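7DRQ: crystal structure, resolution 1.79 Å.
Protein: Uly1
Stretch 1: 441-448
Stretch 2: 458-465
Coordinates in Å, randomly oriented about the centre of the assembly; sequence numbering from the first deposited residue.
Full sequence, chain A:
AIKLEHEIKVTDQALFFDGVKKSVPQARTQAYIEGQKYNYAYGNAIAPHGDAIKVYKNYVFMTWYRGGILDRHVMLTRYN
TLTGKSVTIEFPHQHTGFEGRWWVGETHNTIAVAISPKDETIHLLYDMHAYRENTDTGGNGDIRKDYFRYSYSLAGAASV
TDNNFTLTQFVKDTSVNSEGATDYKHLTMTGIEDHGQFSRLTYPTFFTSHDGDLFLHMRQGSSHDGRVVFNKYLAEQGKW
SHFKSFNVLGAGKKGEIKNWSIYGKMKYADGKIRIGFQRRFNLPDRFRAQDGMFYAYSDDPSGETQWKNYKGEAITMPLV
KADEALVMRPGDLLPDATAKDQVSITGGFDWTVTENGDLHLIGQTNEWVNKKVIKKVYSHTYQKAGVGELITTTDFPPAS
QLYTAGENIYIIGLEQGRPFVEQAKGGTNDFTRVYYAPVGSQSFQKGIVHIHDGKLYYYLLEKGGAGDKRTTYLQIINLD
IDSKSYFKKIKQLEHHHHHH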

# COMPACT_ATOMS: atom_id res chain seq x y z
N SER A 441 -3.56 -22.25 -18.50
CA SER A 441 -3.01 -20.90 -18.43
C SER A 441 -1.89 -20.85 -17.39
O SER A 441 -1.63 -21.82 -16.67
N GLN A 442 -1.23 -19.70 -17.30
CA GLN A 442 -0.06 -19.58 -16.44
C GLN A 442 -0.44 -19.62 -14.97
O GLN A 442 -1.58 -19.36 -14.58
N SER A 443 0.55 -19.92 -14.14
CA SER A 443 0.38 -19.94 -12.69
C SER A 443 1.16 -18.79 -12.08
O SER A 443 2.33 -18.57 -12.43
N PHE A 444 0.52 -18.07 -11.17
CA PHE A 444 1.12 -16.92 -10.52
C PHE A 444 1.20 -17.14 -9.02
O PHE A 444 0.39 -17.86 -8.43
N GLN A 445 2.21 -16.50 -8.42
CA GLN A 445 2.59 -16.65 -7.02
C GLN A 445 2.06 -15.51 -6.15
O GLN A 445 1.87 -15.69 -4.94
N LYS A 446 1.81 -14.36 -6.76
CA LYS A 446 1.46 -13.13 -6.06
C LYS A 446 0.91 -12.15 -7.09
O LYS A 446 1.38 -12.12 -8.22
N GLY A 447 -0.05 -11.34 -6.69
CA GLY A 447 -0.51 -10.29 -7.58
C GLY A 447 -0.97 -9.09 -6.79
O GLY A 447 -1.39 -9.22 -5.63
N ILE A 448 -0.86 -7.91 -7.40
CA ILE A 448 -1.51 -6.72 -6.86
C ILE A 448 -2.50 -6.18 -7.88
O ILE A 448 -2.29 -6.24 -9.09
N TYR A 458 -4.03 -6.43 -13.33
CA TYR A 458 -3.49 -7.40 -12.39
C TYR A 458 -2.00 -7.52 -12.66
O TYR A 458 -1.59 -7.98 -13.73
N TYR A 459 -1.20 -7.12 -11.68
CA TYR A 459 0.25 -7.06 -11.79
C TYR A 459 0.77 -8.28 -11.03
O TYR A 459 0.61 -8.37 -9.81
N LEU A 460 1.37 -9.22 -11.75
CA LEU A 460 1.48 -10.59 -11.27
C LEU A 460 2.91 -11.11 -11.30
O LEU A 460 3.65 -10.84 -12.24
N LEU A 461 3.29 -11.87 -10.27
CA LEU A 461 4.55 -12.60 -10.22
C LEU A 461 4.31 -14.04 -10.67
O LEU A 461 3.48 -14.74 -10.08
N GLU A 462 5.03 -14.48 -11.70
CA GLU A 462 4.82 -15.84 -12.19
C GLU A 462 5.41 -16.86 -11.23
O GLU A 462 6.50 -16.67 -10.68
N LYS A 463 4.67 -17.95 -11.02
CA LYS A 463 5.07 -19.00 -10.10
C LYS A 463 6.17 -19.86 -10.72
O LYS A 463 6.32 -19.95 -11.94
N GLY A 464 6.94 -20.51 -9.85
CA GLY A 464 7.92 -21.48 -10.29
C GLY A 464 9.27 -20.91 -10.63
O GLY A 464 10.15 -21.66 -11.08
N GLY A 465 9.49 -19.61 -10.43
CA GLY A 465 10.79 -19.04 -10.69
C GLY A 465 11.86 -19.61 -9.77
O GLY A 465 11.59 -20.28 -8.77

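How are the backbone donors and acceptors satisfied where the two stretches meet? They run antiparallel, and the hydrogen bonds form a ladder. At one end Ile448 and Tyr459 exchange a pair, Ile448 N to Tyr459 O at 2.9 Å and Tyr459 N to Ile448 O at 2.9 Å. Leu461 N then gives to Lys446 O at 2.8 Å, while Leu461 O is taken by Gln445 N at 2.7 Å, so consecutive residues of the first stretch serve the two polar groups of one leucine. Beyond the strand, Lys463 N donates to Ser443 O at 2.8 Å.

What does Glu462 do with its carboxylate? Its CA-to-CB bond points away overall, but chi1 t and chi2 t extend the chain so that its end returns to the first stretch. Gln442, whose CB points toward the other stretch with chi1 m and chi2 t, donates from NE2 to Glu462 OE2 at 3.0 Å. Water 1 uses the same oxygen, giving to Glu462 OE2 at 2.8 Å and accepting from Ser443 N at 3.0 Å. A single carboxylate oxygen thus accounts for a side-chain amide and, through water, a backbone NH.

Which groups are joined by water instead of a direct hydrogen bond? Gln445 points toward the second stretch with chi1 t and chi2 t, and its OE1 accepts from two waters. Water 2 donates to Gln445 OE1 at 2.7 Å and to Glu462 O at 2.8 Å, and accepts from Gly465 N at 3.0 Å; water 3 donates to Gln445 OE1 at 2.8 Å and accepts from Gly464 N at 2.6 Å. The turn after the strand is therefore tied back without a direct bond to the glutamine. Farther along, water 4 links Gly447 O, at 3.0 Å, to Tyr458 OH, at 2.8 Å.

How do the apolar side chains fill the remaining space? Phe444 (chi1 m) points away overall, yet Leu460 (chi1 m, chi2 t) sets CD1 over one face of its ring, 3.9 Å from the centroid, in a CH-pi contact. Gly447 has no side chain; a CB would point to the Leu460 side of the sheet and clash with Tyr458 CE1 and Leu460 CD2. On the other side, Ile448 (chi1 p, chi2 t) brings CG1 to 3.7 Å from Tyr459 CB. Lys446 and Leu461 share that side, their CB atoms 4.2 Å apart, but the all-trans start of Lys446 leads its end away; Lys446 NZ and Tyr459 OH find hydrogen bonds elsewhere in the structure.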

# COMPACT_ATOMS: atom_id res chain seq x y z
CB SER A 441 -4.12 -19.90 -18.10
OG SER A 441 -4.79 -20.28 -16.91
CB GLN A 442 0.69 -18.29 -16.73
CG GLN A 442 1.22 -18.18 -18.14
CD GLN A 442 1.61 -16.77 -18.46
OE1 GLN A 442 0.90 -16.08 -19.19
NE2 GLN A 442 2.72 -16.32 -17.91
CB SER A 443 0.84 -21.27 -12.09
OG SER A 443 -0.19 -22.23 -12.18
CB PHE A 444 0.33 -15.64 -10.86
CG PHE A 444 0.19 -15.41 -12.35
CD1 PHE A 444 1.24 -14.87 -13.07
CD2 PHE A 444 -0.96 -15.78 -13.02
CE1 PHE A 444 1.13 -14.67 -14.45
CE2 PHE A 444 -1.09 -15.59 -14.39
CZ PHE A 444 -0.04 -15.03 -15.10
CB GLN A 445 4.12 -16.68 -6.95
CG GLN A 445 4.75 -16.85 -5.61
CD GLN A 445 6.18 -17.31 -5.75
OE1 GLN A 445 6.53 -18.01 -6.70
NE2 GLN A 445 7.04 -16.92 -4.81
CB LYS A 446 2.69 -12.54 -5.36
CG LYS A 446 2.42 -11.32 -4.49
CD LYS A 446 3.75 -10.72 -4.00
CE LYS A 446 3.54 -9.80 -2.80
NZ LYS A 446 2.69 -8.61 -3.12
CB ILE A 448 -0.52 -5.62 -6.42
CG1 ILE A 448 0.30 -5.11 -7.60
CG2 ILE A 448 0.37 -6.09 -5.26
CD1 ILE A 448 1.27 -3.98 -7.19
CB TYR A 458 -4.19 -8.75 -12.55
CG TYR A 458 -4.29 -9.57 -11.28
CD1 TYR A 458 -3.68 -9.16 -10.10
CD2 TYR A 458 -5.00 -10.77 -11.27
CE1 TYR A 458 -3.80 -9.91 -8.95
CE2 TYR A 458 -5.12 -11.53 -10.13
CZ TYR A 458 -4.51 -11.11 -8.97
OH TYR A 458 -4.65 -11.89 -7.85
CB TYR A 459 0.73 -5.73 -11.21
CG TYR A 459 2.20 -5.37 -11.35
CD1 TYR A 459 3.08 -6.12 -12.12
CD2 TYR A 459 2.70 -4.26 -10.68
CE1 TYR A 459 4.43 -5.76 -12.23
CE2 TYR A 459 4.02 -3.89 -10.77
CZ TYR A 459 4.89 -4.64 -11.53
OH TYR A 459 6.21 -4.24 -11.59
CB LEU A 460 0.61 -11.51 -12.14
CG LEU A 460 -0.89 -11.29 -12.02
CD1 LEU A 460 -1.60 -11.73 -13.30
CD2 LEU A 460 -1.45 -12.04 -10.81
CB LEU A 461 5.14 -12.58 -8.81
CG LEU A 461 6.37 -13.46 -8.53
CD1 LEU A 461 7.57 -12.93 -9.27
CD2 LEU A 461 6.66 -13.49 -7.03
CB GLU A 462 5.44 -16.02 -13.58
CG GLU A 462 5.22 -17.43 -14.19
CD GLU A 462 5.56 -17.48 -15.69
OE1 GLU A 462 6.60 -16.92 -16.09
OE2 GLU A 462 4.76 -18.06 -16.47
CB LYS A 463 3.88 -19.88 -9.74
CG LYS A 463 3.93 -20.38 -8.31
CD LYS A 463 2.57 -20.84 -7.85
CE LYS A 463 2.40 -22.32 -8.11
NZ LYS A 463 3.03 -23.14 -7.04
O HOH W 1 3.16 -20.19 -15.61
O HOH W 2 8.23 -17.57 -8.71
O HOH W 3 7.26 -20.61 -7.26
O HOH W 4 -3.91 -10.87 -5.40